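Local coordinates for SusD-like carbohydrate binding protein BF1063 (Bacteroides fragilis NCTC 9343, PDB 3I4G), which probably binds carbohydrate at the outer membrane of the bacterium, as a lipoprotein of the SusD family that would deliver glycans for import, at residues M56-N62 and A449-Y455; W214-A218 and E396-D401; V440-R444 and W456-W461. All coordinates share one frame; numbering follows the deposited sequence.

Contact 1: residues M56-N62 and A449-Y455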
loop_
_atom_site.group_PDB
_atom_site.type_symbol
_atom_site.label_atom_id
_atom_site.label_comp_id
_atom_site.label_asym_id
_atom_site.label_seq_id
_atom_site.Cartn_x
_atom_site.Cartn_y
_atom_site.Cartn_z
HETATM N N MSE A 56 -1.717 2.418 -5.723
HETATM C CA MSE A 56 -1.561 1.106 -6.319
HETATM C C MSE A 56 -2.814 0.281 -6.092
HETATM O O MSE A 56 -3.006 -0.720 -6.769
HETATM C CB MSE A 56 -0.357 0.323 -5.778
HETATM C CG MSE A 56 0.937 0.817 -6.258
HETATM SE SE MSE A 56 2.350 -0.494 -5.987
HETATM C CE MSE A 56 2.830 -0.944 -7.817
ATOM N N GLU A 57 -3.682 0.654 -5.155
ATOM C CA GLU A 57 -4.919 -0.096 -4.999
ATOM C C GLU A 57 -5.754 -0.037 -6.280
ATOM O O GLU A 57 -6.565 -0.932 -6.530
ATOM C CB GLU A 57 -5.736 0.420 -3.800
ATOM C CG GLU A 57 -6.395 -0.661 -3.018
ATOM C CD GLU A 57 -5.497 -1.375 -2.047
ATOM O OE1 GLU A 57 -4.264 -1.327 -2.148
ATOM O OE2 GLU A 57 -6.031 -2.060 -1.199
ATOM N N HIS A 58 -5.564 0.995 -7.080
ATOM C CA HIS A 58 -6.233 1.101 -8.382
ATOM C C HIS A 58 -5.869 0.017 -9.371
ATOM O O HIS A 58 -6.578 -0.166 -10.374
ATOM C CB HIS A 58 -5.935 2.454 -9.070
ATOM C CG HIS A 58 -6.304 3.643 -8.261
ATOM N ND1 HIS A 58 -6.006 4.928 -8.661
ATOM C CD2 HIS A 58 -6.864 3.742 -7.033
ATOM C CE1 HIS A 58 -6.434 5.773 -7.731
ATOM N NE2 HIS A 58 -6.937 5.081 -6.724
ATOM N N LEU A 59 -4.770 -0.688 -9.111
ATOM C CA LEU A 59 -4.303 -1.767 -9.952
ATOM C C LEU A 59 -4.833 -3.106 -9.495
ATOM O O LEU A 59 -4.510 -4.131 -10.092
ATOM C CB LEU A 59 -2.771 -1.809 -9.884
ATOM C CG LEU A 59 -2.051 -0.500 -10.191
ATOM C CD1 LEU A 59 -0.514 -0.724 -10.168
ATOM C CD2 LEU A 59 -2.503 0.141 -11.520
ATOM N N SER A 60 -5.593 -3.116 -8.408
ATOM C CA SER A 60 -6.066 -4.323 -7.768
ATOM C C SER A 60 -7.579 -4.469 -7.893
ATOM O O SER A 60 -8.263 -3.577 -8.381
ATOM C CB SER A 60 -5.705 -4.321 -6.272
ATOM O OG SER A 60 -6.544 -3.492 -5.512
ATOM N N ASP A 61 -8.063 -5.598 -7.406
ATOM C CA ASP A 61 -9.481 -5.896 -7.312
ATOM C C ASP A 61 -10.237 -5.034 -6.282
ATOM O O ASP A 61 -11.453 -5.103 -6.240
ATOM C CB ASP A 61 -9.722 -7.413 -7.085
ATOM C CG ASP A 61 -8.948 -8.007 -5.932
ATOM O OD1 ASP A 61 -7.944 -7.405 -5.463
ATOM O OD2 ASP A 61 -9.289 -9.131 -5.523
ATOM N N ASN A 62 -9.527 -4.241 -5.503
ATOM C CA ASN A 62 -10.139 -3.386 -4.503
ATOM C C ASN A 62 -10.630 -2.048 -4.996
ATOM O O ASN A 62 -11.478 -1.435 -4.326
ATOM C CB ASN A 62 -9.145 -3.095 -3.349
ATOM C CG ASN A 62 -8.945 -4.238 -2.385
ATOM O OD1 ASN A 62 -9.669 -5.228 -2.411
ATOM N ND2 ASN A 62 -8.002 -4.057 -1.473
ATOM N N ALA A 449 -7.053 -3.015 3.525
ATOM C CA ALA A 449 -7.701 -2.440 2.355
ATOM C C ALA A 449 -7.419 -0.954 2.189
ATOM O O ALA A 449 -7.507 -0.158 3.131
ATOM C CB ALA A 449 -9.227 -2.704 2.381
HETATM N N MSE A 450 -7.113 -0.569 0.950
HETATM C CA MSE A 450 -6.852 0.801 0.508
HETATM C C MSE A 450 -5.496 1.325 0.955
HETATM O O MSE A 450 -5.253 2.521 0.792
HETATM C CB MSE A 450 -7.959 1.780 0.925
HETATM C CG MSE A 450 -9.351 1.371 0.458
HETATM SE SE MSE A 450 -9.566 1.005 -1.460
HETATM C CE MSE A 450 -8.889 2.710 -2.083
ATOM N N GLU A 451 -4.582 0.449 1.413
ATOM C CA GLU A 451 -3.280 0.904 1.894
ATOM C C GLU A 451 -2.157 0.633 0.901
ATOM O O GLU A 451 -1.002 0.904 1.202
ATOM C CB GLU A 451 -2.936 0.249 3.240
ATOM C CG GLU A 451 -3.968 0.629 4.307
ATOM C CD GLU A 451 -3.736 0.044 5.666
ATOM O OE1 GLU A 451 -2.570 0.075 6.135
ATOM O OE2 GLU A 451 -4.728 -0.433 6.279
ATOM N N GLY A 452 -2.469 0.170 -0.293
ATOM C CA GLY A 452 -1.450 -0.016 -1.334
ATOM C C GLY A 452 -0.684 -1.316 -1.291
ATOM O O GLY A 452 0.382 -1.425 -1.914
ATOM N N ILE A 453 -1.219 -2.342 -0.612
ATOM C CA ILE A 453 -0.559 -3.637 -0.463
ATOM C C ILE A 453 -1.267 -4.729 -1.271
ATOM O O ILE A 453 -0.690 -5.785 -1.543
ATOM C CB ILE A 453 -0.463 -3.980 1.055
ATOM C CG1 ILE A 453 0.299 -2.890 1.778
ATOM C CG2 ILE A 453 0.213 -5.341 1.263
ATOM C CD1 ILE A 453 0.182 -2.981 3.290
ATOM N N ARG A 454 -2.514 -4.490 -1.661
ATOM C CA ARG A 454 -3.301 -5.543 -2.316
ATOM C C ARG A 454 -2.677 -6.022 -3.620
ATOM O O ARG A 454 -2.656 -7.222 -3.879
ATOM C CB ARG A 454 -4.710 -5.054 -2.589
ATOM C CG ARG A 454 -5.648 -6.121 -3.187
ATOM C CD ARG A 454 -5.897 -7.311 -2.322
ATOM N NE ARG A 454 -6.843 -8.213 -2.985
ATOM C CZ ARG A 454 -7.125 -9.422 -2.580
ATOM N NH1 ARG A 454 -6.535 -9.912 -1.506
ATOM N NH2 ARG A 454 -7.998 -10.152 -3.235
ATOM N N TYR A 455 -2.217 -5.096 -4.457
ATOM C CA TYR A 455 -1.585 -5.488 -5.708
ATOM C C TYR A 455 -0.355 -6.328 -5.418
ATOM O O TYR A 455 -0.178 -7.405 -6.057
ATOM C CB TYR A 455 -1.270 -4.243 -6.532
ATOM C CG TYR A 455 -0.601 -4.488 -7.855
ATOM C CD1 TYR A 455 -1.248 -5.124 -8.901
ATOM C CD2 TYR A 455 0.678 -4.067 -8.063
ATOM C CE1 TYR A 455 -0.603 -5.343 -10.103
ATOM C CE2 TYR A 455 1.314 -4.239 -9.257
ATOM C CZ TYR A 455 0.667 -4.870 -10.289
ATOM O OH TYR A 455 1.300 -5.046 -11.498
HETATM O O HOH W 1 -2.415 -2.242 -4.034
HETATM O O HOH W 2 -3.955 -2.983 0.526
#
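The carboxylate of Glu-57 reaches into the turn 449-453 and takes two of its backbone N-H groups directly, fastening the loop after helix 50-54 to the loop leading into helix 454-461. Glu-57 OE2 accepts from Met-450 N at 2.8 Å, and Glu-57 OE1 takes a weak, bent bond from Gly-452 N at 3.0 Å. Asn-62 ND2 also donates to OE2, from the opposite face of the carboxylate to Met-450 N. Of two waters, one joins OE1 to Tyr-455 N at the start of helix 454-461; the other lies between OE2 and Ile-453 N.

Arg-454 takes Asp-61 side-on, NE to OD1 and NH2 to OD2, both 2.8 Å and nearly straight, with the two flat groups almost coplanar. A bend at chi2 (62°) turns the arginine chain across the CB of Ser-60 toward that acid. Leu-59 CB sits over one face of the Tyr-455 ring, 4.1 Å from its centroid, while the ring's OH bonds to Trp-513.

In the next shell Ser-60 OG donates to Glu-57 O and accepts from Asn-62 N, an ST turn, and Arg-445 holds Asn-62 OD1. The contact is buried, and the donors around Glu-57 would favour its ionised form.

Contact 2: residues W214-A218 and E396-D401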
loop_
_atom_site.group_PDB
_atom_site.type_symbol
_atom_site.label_atom_id
_atom_site.label_comp_id
_atom_site.label_asym_id
_atom_site.label_seq_id
_atom_site.Cartn_x
_atom_site.Cartn_y
_atom_site.Cartn_z
ATOM N N TRP A 214 9.112 -19.491 3.560
ATOM C CA TRP A 214 8.133 -19.253 4.600
ATOM C C TRP A 214 8.667 -19.425 6.007
ATOM O O TRP A 214 8.283 -18.706 6.931
ATOM C CB TRP A 214 6.924 -20.164 4.357
ATOM C CG TRP A 214 6.324 -20.036 2.981
ATOM C CD1 TRP A 214 6.365 -20.970 1.992
ATOM C CD2 TRP A 214 5.580 -18.929 2.456
ATOM N NE1 TRP A 214 5.677 -20.524 0.913
ATOM C CE2 TRP A 214 5.188 -19.281 1.156
ATOM C CE3 TRP A 214 5.158 -17.699 2.974
ATOM C CZ2 TRP A 214 4.442 -18.446 0.353
ATOM C CZ3 TRP A 214 4.397 -16.877 2.171
ATOM C CH2 TRP A 214 4.030 -17.277 0.883
ATOM N N LYS A 215 9.585 -20.365 6.198
ATOM C CA LYS A 215 10.184 -20.579 7.502
ATOM C C LYS A 215 10.948 -19.353 7.950
ATOM O O LYS A 215 10.810 -18.894 9.090
ATOM C CB LYS A 215 11.116 -21.791 7.468
ATOM C CG LYS A 215 11.621 -22.159 8.839
ATOM C CD LYS A 215 12.453 -23.472 8.858
ATOM C CE LYS A 215 11.653 -24.705 8.371
ATOM N NZ LYS A 215 10.382 -25.062 9.152
ATOM N N SER A 216 11.747 -18.784 7.056
ATOM C CA SER A 216 12.520 -17.581 7.414
ATOM C C SER A 216 11.606 -16.377 7.600
ATOM O O SER A 216 11.863 -15.516 8.450
ATOM C CB SER A 216 13.584 -17.272 6.363
ATOM O OG SER A 216 14.568 -18.294 6.314
ATOM N N GLY A 217 10.519 -16.304 6.824
ATOM C CA GLY A 217 9.591 -15.196 6.959
ATOM C C GLY A 217 8.892 -15.270 8.293
ATOM O O GLY A 217 8.723 -14.248 8.952
ATOM N N ALA A 218 8.449 -16.462 8.695
ATOM C CA ALA A 218 7.813 -16.585 9.999
ATOM C C ALA A 218 8.761 -16.104 11.088
ATOM O O ALA A 218 8.345 -15.400 12.007
ATOM C CB ALA A 218 7.416 -18.032 10.266
ATOM N N GLU A 396 0.436 -16.308 8.103
ATOM C CA GLU A 396 0.511 -16.780 6.722
ATOM C C GLU A 396 1.743 -17.647 6.535
ATOM O O GLU A 396 1.675 -18.714 5.928
ATOM C CB GLU A 396 0.517 -15.611 5.733
ATOM C CG GLU A 396 0.691 -16.028 4.281
ATOM C CD GLU A 396 0.697 -14.910 3.274
ATOM O OE1 GLU A 396 0.444 -13.738 3.603
ATOM O OE2 GLU A 396 0.952 -15.269 2.105
ATOM N N CYS A 397 2.876 -17.205 7.051
ATOM C CA CYS A 397 4.133 -17.946 6.907
ATOM C C CYS A 397 4.064 -19.297 7.613
ATOM O O CYS A 397 4.563 -20.306 7.085
ATOM C CB CYS A 397 5.341 -17.131 7.393
ATOM S SG CYS A 397 5.778 -15.753 6.329
ATOM N N LEU A 398 3.497 -19.344 8.811
ATOM C CA LEU A 398 3.378 -20.635 9.519
ATOM C C LEU A 398 2.526 -21.603 8.724
ATOM O O LEU A 398 2.866 -22.789 8.605
ATOM C CB LEU A 398 2.753 -20.466 10.896
ATOM C CG LEU A 398 3.553 -19.713 11.945
ATOM C CD1 LEU A 398 2.647 -19.570 13.206
ATOM C CD2 LEU A 398 4.866 -20.407 12.296
ATOM N N VAL A 399 1.390 -21.127 8.212
ATOM C CA VAL A 399 0.503 -21.953 7.393
ATOM C C VAL A 399 1.228 -22.486 6.156
ATOM O O VAL A 399 1.222 -23.692 5.868
ATOM C CB VAL A 399 -0.707 -21.176 6.945
ATOM C CG1 VAL A 399 -1.506 -21.944 5.839
ATOM C CG2 VAL A 399 -1.587 -20.847 8.156
ATOM N N GLU A 400 1.961 -21.629 5.477
ATOM C CA GLU A 400 2.643 -22.043 4.237
ATOM C C GLU A 400 3.841 -22.910 4.506
ATOM O O GLU A 400 4.233 -23.725 3.648
ATOM C CB GLU A 400 3.056 -20.810 3.427
ATOM C CG GLU A 400 1.933 -19.976 2.906
ATOM C CD GLU A 400 1.097 -20.633 1.838
ATOM O OE1 GLU A 400 1.419 -21.737 1.362
ATOM O OE2 GLU A 400 0.053 -20.052 1.487
ATOM N N ASP A 401 4.419 -22.800 5.713
ATOM C CA ASP A 401 5.553 -23.642 6.124
ATOM C C ASP A 401 5.087 -24.950 6.767
ATOM O O ASP A 401 5.913 -25.674 7.318
ATOM C CB ASP A 401 6.453 -22.894 7.083
ATOM C CG ASP A 401 7.812 -23.554 7.269
ATOM O OD1 ASP A 401 8.387 -24.037 6.257
ATOM O OD2 ASP A 401 8.336 -23.524 8.403
#
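Aromatic packing dominates where Trp-214, at the start of helix 214-227, lies against the end of helix 387-400. Glu-400 CB sits over one face of the indole, 3.3 Å from the centroid of its five-membered ring and 10° off the normal, a close CH-pi contact. The two side chains run side by side in the same direction, and Glu-400 CG, set anti to the carbonyl carbon (chi1 -65°), also lies along the indole near CE2 and CD2. At the ring's edge and in its plane lies Cys-397 SG, 3.9 Å from Trp-214 CE3, a sulfur-aromatic contact. The far end of the indole, CZ3 and CH2, approaches Glu-396 OE2, which is hydrogen-bonded to Trp-461 NE1 in a carboxylate that also binds Arg-460.

The apolar part is small-residue packing. Cys-397 CB rests 3.7 Å from Ala-218 CB, and SG lies against the backbone of Gly-217, which has no side chain. Leu-398 CD2 also touches Ala-218 CB. With such residues between them, the axes of the two segments approach to 8.0 Å with a signed crossing angle of -150°, a close antiparallel pairing that joins a helix of the N-terminal half to one of the C-terminal half in the largely helical SusD-family fold.

Charge enters at the exposed margin. Lys-215 NZ bonds to Asp-401 OD2 at 2.7 Å, on the syn side of the carboxylate and slightly out of its plane. The lysine chain, bent at chi3 and chi4, curls its CB and CE around that oxygen. Gln-403 NE2 is a second donor to OD2, while the carboxylate of Glu-400 turns to Arg-437.

Contact 3: residues V440-R444 and W456-W461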
loop_
_atom_site.group_PDB
_atom_site.type_symbol
_atom_site.label_atom_id
_atom_site.label_comp_id
_atom_site.label_asym_id
_atom_site.label_seq_id
_atom_site.Cartn_x
_atom_site.Cartn_y
_atom_site.Cartn_z
ATOM N N VAL A 440 -6.804 -16.386 6.202
ATOM C CA VAL A 440 -5.758 -15.388 6.453
ATOM C C VAL A 440 -5.646 -14.410 5.284
ATOM O O VAL A 440 -5.485 -13.208 5.490
ATOM C CB VAL A 440 -4.403 -16.044 6.773
ATOM C CG1 VAL A 440 -3.386 -14.977 7.100
ATOM C CG2 VAL A 440 -4.523 -16.971 7.950
ATOM N N ARG A 441 -5.690 -14.904 4.056
ATOM C CA ARG A 441 -5.618 -14.016 2.891
ATOM C C ARG A 441 -6.764 -13.053 2.901
ATOM O O ARG A 441 -6.593 -11.865 2.607
ATOM C CB ARG A 441 -5.612 -14.791 1.570
ATOM C CG ARG A 441 -4.339 -15.574 1.377
ATOM C CD ARG A 441 -4.255 -16.142 -0.010
ATOM N NE ARG A 441 -2.993 -16.875 -0.202
ATOM C CZ ARG A 441 -2.648 -17.462 -1.344
ATOM N NH1 ARG A 441 -3.495 -17.485 -2.356
ATOM N NH2 ARG A 441 -1.455 -18.061 -1.448
ATOM N N HIS A 442 -7.942 -13.553 3.247
ATOM C CA HIS A 442 -9.111 -12.689 3.308
ATOM C C HIS A 442 -8.989 -11.660 4.435
ATOM O O HIS A 442 -9.333 -10.481 4.255
ATOM C CB HIS A 442 -10.379 -13.521 3.498
ATOM C CG HIS A 442 -11.598 -12.688 3.634
ATOM N ND1 HIS A 442 -12.180 -12.403 4.847
ATOM C CD2 HIS A 442 -12.289 -11.990 2.707
ATOM C CE1 HIS A 442 -13.203 -11.576 4.649
ATOM N NE2 HIS A 442 -13.301 -11.332 3.359
ATOM N N GLU A 443 -8.518 -12.067 5.617
ATOM C CA GLU A 443 -8.388 -11.134 6.706
ATOM C C GLU A 443 -7.388 -10.055 6.338
ATOM O O GLU A 443 -7.586 -8.894 6.661
ATOM C CB GLU A 443 -7.979 -11.856 7.994
ATOM C CG GLU A 443 -8.026 -10.962 9.199
ATOM C CD GLU A 443 -9.462 -10.550 9.551
ATOM O OE1 GLU A 443 -10.439 -11.321 9.304
ATOM O OE2 GLU A 443 -9.633 -9.459 10.116
ATOM N N ARG A 444 -6.292 -10.434 5.696
ATOM C CA ARG A 444 -5.324 -9.506 5.267
ATOM C C ARG A 444 -5.943 -8.493 4.288
ATOM O O ARG A 444 -5.683 -7.289 4.346
ATOM C CB ARG A 444 -4.154 -10.266 4.628
ATOM C CG ARG A 444 -3.036 -9.439 4.209
ATOM C CD ARG A 444 -1.941 -10.358 3.585
ATOM N NE ARG A 444 -0.864 -9.542 3.112
ATOM C CZ ARG A 444 0.255 -9.277 3.751
ATOM N NH1 ARG A 444 0.536 -9.806 4.948
ATOM N NH2 ARG A 444 1.094 -8.468 3.164
ATOM N N TRP A 456 0.501 -5.885 -4.505
ATOM C CA TRP A 456 1.679 -6.675 -4.147
ATOM C C TRP A 456 1.257 -8.086 -3.736
ATOM O O TRP A 456 1.880 -9.077 -4.118
ATOM C CB TRP A 456 2.435 -5.947 -3.031
ATOM C CG TRP A 456 3.726 -6.567 -2.700
ATOM C CD1 TRP A 456 4.873 -6.463 -3.435
ATOM C CD2 TRP A 456 4.022 -7.415 -1.584
ATOM N NE1 TRP A 456 5.875 -7.219 -2.858
ATOM C CE2 TRP A 456 5.380 -7.822 -1.717
ATOM C CE3 TRP A 456 3.288 -7.862 -0.481
ATOM C CZ2 TRP A 456 6.002 -8.663 -0.790
ATOM C CZ3 TRP A 456 3.926 -8.674 0.441
ATOM C CH2 TRP A 456 5.263 -9.063 0.277
ATOM N N ASP A 457 0.197 -8.214 -2.950
ATOM C CA ASP A 457 -0.248 -9.532 -2.509
ATOM C C ASP A 457 -0.787 -10.405 -3.643
ATOM O O ASP A 457 -0.405 -11.570 -3.770
ATOM C CB ASP A 457 -1.348 -9.409 -1.458
ATOM C CG ASP A 457 -0.865 -8.972 -0.090
ATOM O OD1 ASP A 457 0.328 -9.134 0.249
ATOM O OD2 ASP A 457 -1.755 -8.515 0.678
ATOM N N ILE A 458 -1.680 -9.871 -4.485
ATOM C CA ILE A 458 -2.279 -10.705 -5.522
ATOM C C ILE A 458 -1.213 -11.106 -6.571
ATOM O O ILE A 458 -1.271 -12.201 -7.141
ATOM C CB ILE A 458 -3.529 -10.106 -6.162
ATOM C CG1 ILE A 458 -3.213 -8.795 -6.866
ATOM C CG2 ILE A 458 -4.606 -9.902 -5.095
ATOM C CD1 ILE A 458 -4.468 -8.137 -7.537
HETATM N N MSE A 459 -0.205 -10.280 -6.743
HETATM C CA MSE A 459 0.937 -10.637 -7.588
HETATM C C MSE A 459 1.765 -11.769 -6.996
HETATM O O MSE A 459 1.975 -12.786 -7.664
HETATM C CB MSE A 459 1.779 -9.384 -7.812
HETATM C CG MSE A 459 1.117 -8.309 -8.722
HETATM SE SE MSE A 459 1.177 -8.652 -10.596
HETATM C CE MSE A 459 2.962 -7.886 -10.886
ATOM N N ARG A 460 2.199 -11.640 -5.741
ATOM C CA ARG A 460 3.061 -12.682 -5.122
ATOM C C ARG A 460 2.294 -13.985 -4.958
ATOM O O ARG A 460 2.880 -15.086 -5.072
ATOM C CB ARG A 460 3.662 -12.252 -3.774
ATOM C CG ARG A 460 2.692 -12.172 -2.625
ATOM C CD ARG A 460 3.284 -11.472 -1.448
ATOM N NE ARG A 460 2.310 -11.297 -0.379
ATOM C CZ ARG A 460 2.043 -12.188 0.578
ATOM N NH1 ARG A 460 2.630 -13.371 0.624
ATOM N NH2 ARG A 460 1.135 -11.873 1.502
ATOM N N TRP A 461 0.993 -13.928 -4.678
ATOM C CA TRP A 461 0.188 -15.128 -4.537
ATOM C C TRP A 461 -0.111 -15.814 -5.861
ATOM O O TRP A 461 -0.574 -16.937 -5.901
ATOM C CB TRP A 461 -1.154 -14.815 -3.855
ATOM C CG TRP A 461 -1.060 -14.428 -2.415
ATOM C CD1 TRP A 461 -0.139 -14.860 -1.501
ATOM C CD2 TRP A 461 -1.992 -13.605 -1.695
ATOM N NE1 TRP A 461 -0.432 -14.319 -0.273
ATOM C CE2 TRP A 461 -1.563 -13.562 -0.362
ATOM C CE3 TRP A 461 -3.152 -12.913 -2.052
ATOM C CZ2 TRP A 461 -2.224 -12.822 0.610
ATOM C CZ3 TRP A 461 -3.814 -12.167 -1.084
ATOM C CH2 TRP A 461 -3.348 -12.141 0.229
HETATM O O HOH W 3 -1.883 -18.762 -4.498
#
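Helices 433-447 and 454-461 run nearly antiparallel, at 158°, and the axes of the two segments come no closer than 12.1 Å, so long side chains bridge the gap. They are consecutive helices in the C-terminal part of the SusD-family fold, joined by the loop 448-453.

Arg-441 stretches along the Trp-461 indole in the opposite direction to that side chain. Its guanidinium lies flat on the five-membered ring, centres 3.7 Å apart and planes at 13°, a stacked cation-pi pair, while its CD covers the six-membered ring in a CH-pi contact. The extended chain from CG to NE makes this double coverage possible, the aliphatic part lying on one ring and the charge on the other. The opposite indole face meets the backbone carbonyl of Asp-457, and NE1 is hydrogen-bonded to Glu-396 on helix 387-400.

Deeper in, Arg-444 and Arg-460 share Asp-457. Arg-444 NE gives Asp-457 OD2 a good bond of 2.8 Å in its own guanidinium plane, whereas NH2 reaches OD1 only weakly. Arg-460 comes side-on with NE and NH2, both to OD1 and from the same face of the carboxylate. Its NH2 consequently sits above one face of the Arg-444 guanidinium, the planes being 76° apart. The shared aspartate would offset this proximity of like charges, as would Glu-396, whose OE1 takes Arg-460 NH2.

Where Arg-441 reaches past the indole, a water in the guanidinium plane accepts from NH1 at 3.0 Å and donates to Trp-461 O at 2.6 Å.

Contacts 1 and 3 share helix 454-461, the first using its first two residues and the second the rest; their centres lie about 10 Å apart and they touch where Arg-454 NH1 packs on Trp-461 CZ3. Contact 2 sits further out, about 14 Å from contact 3 and about 23 Å from contact 1 between centres. It is joined to contact 3 through Glu-396, which meets two side chains of helix 454-461. Along the chain contact 2 is nested within the loop closed by contact 1 and ends before contact 3 begins, while contacts 1 and 3 alternate. Helix 454-461 thus connects the buried N-terminal loop with helices 387-400 and 433-447.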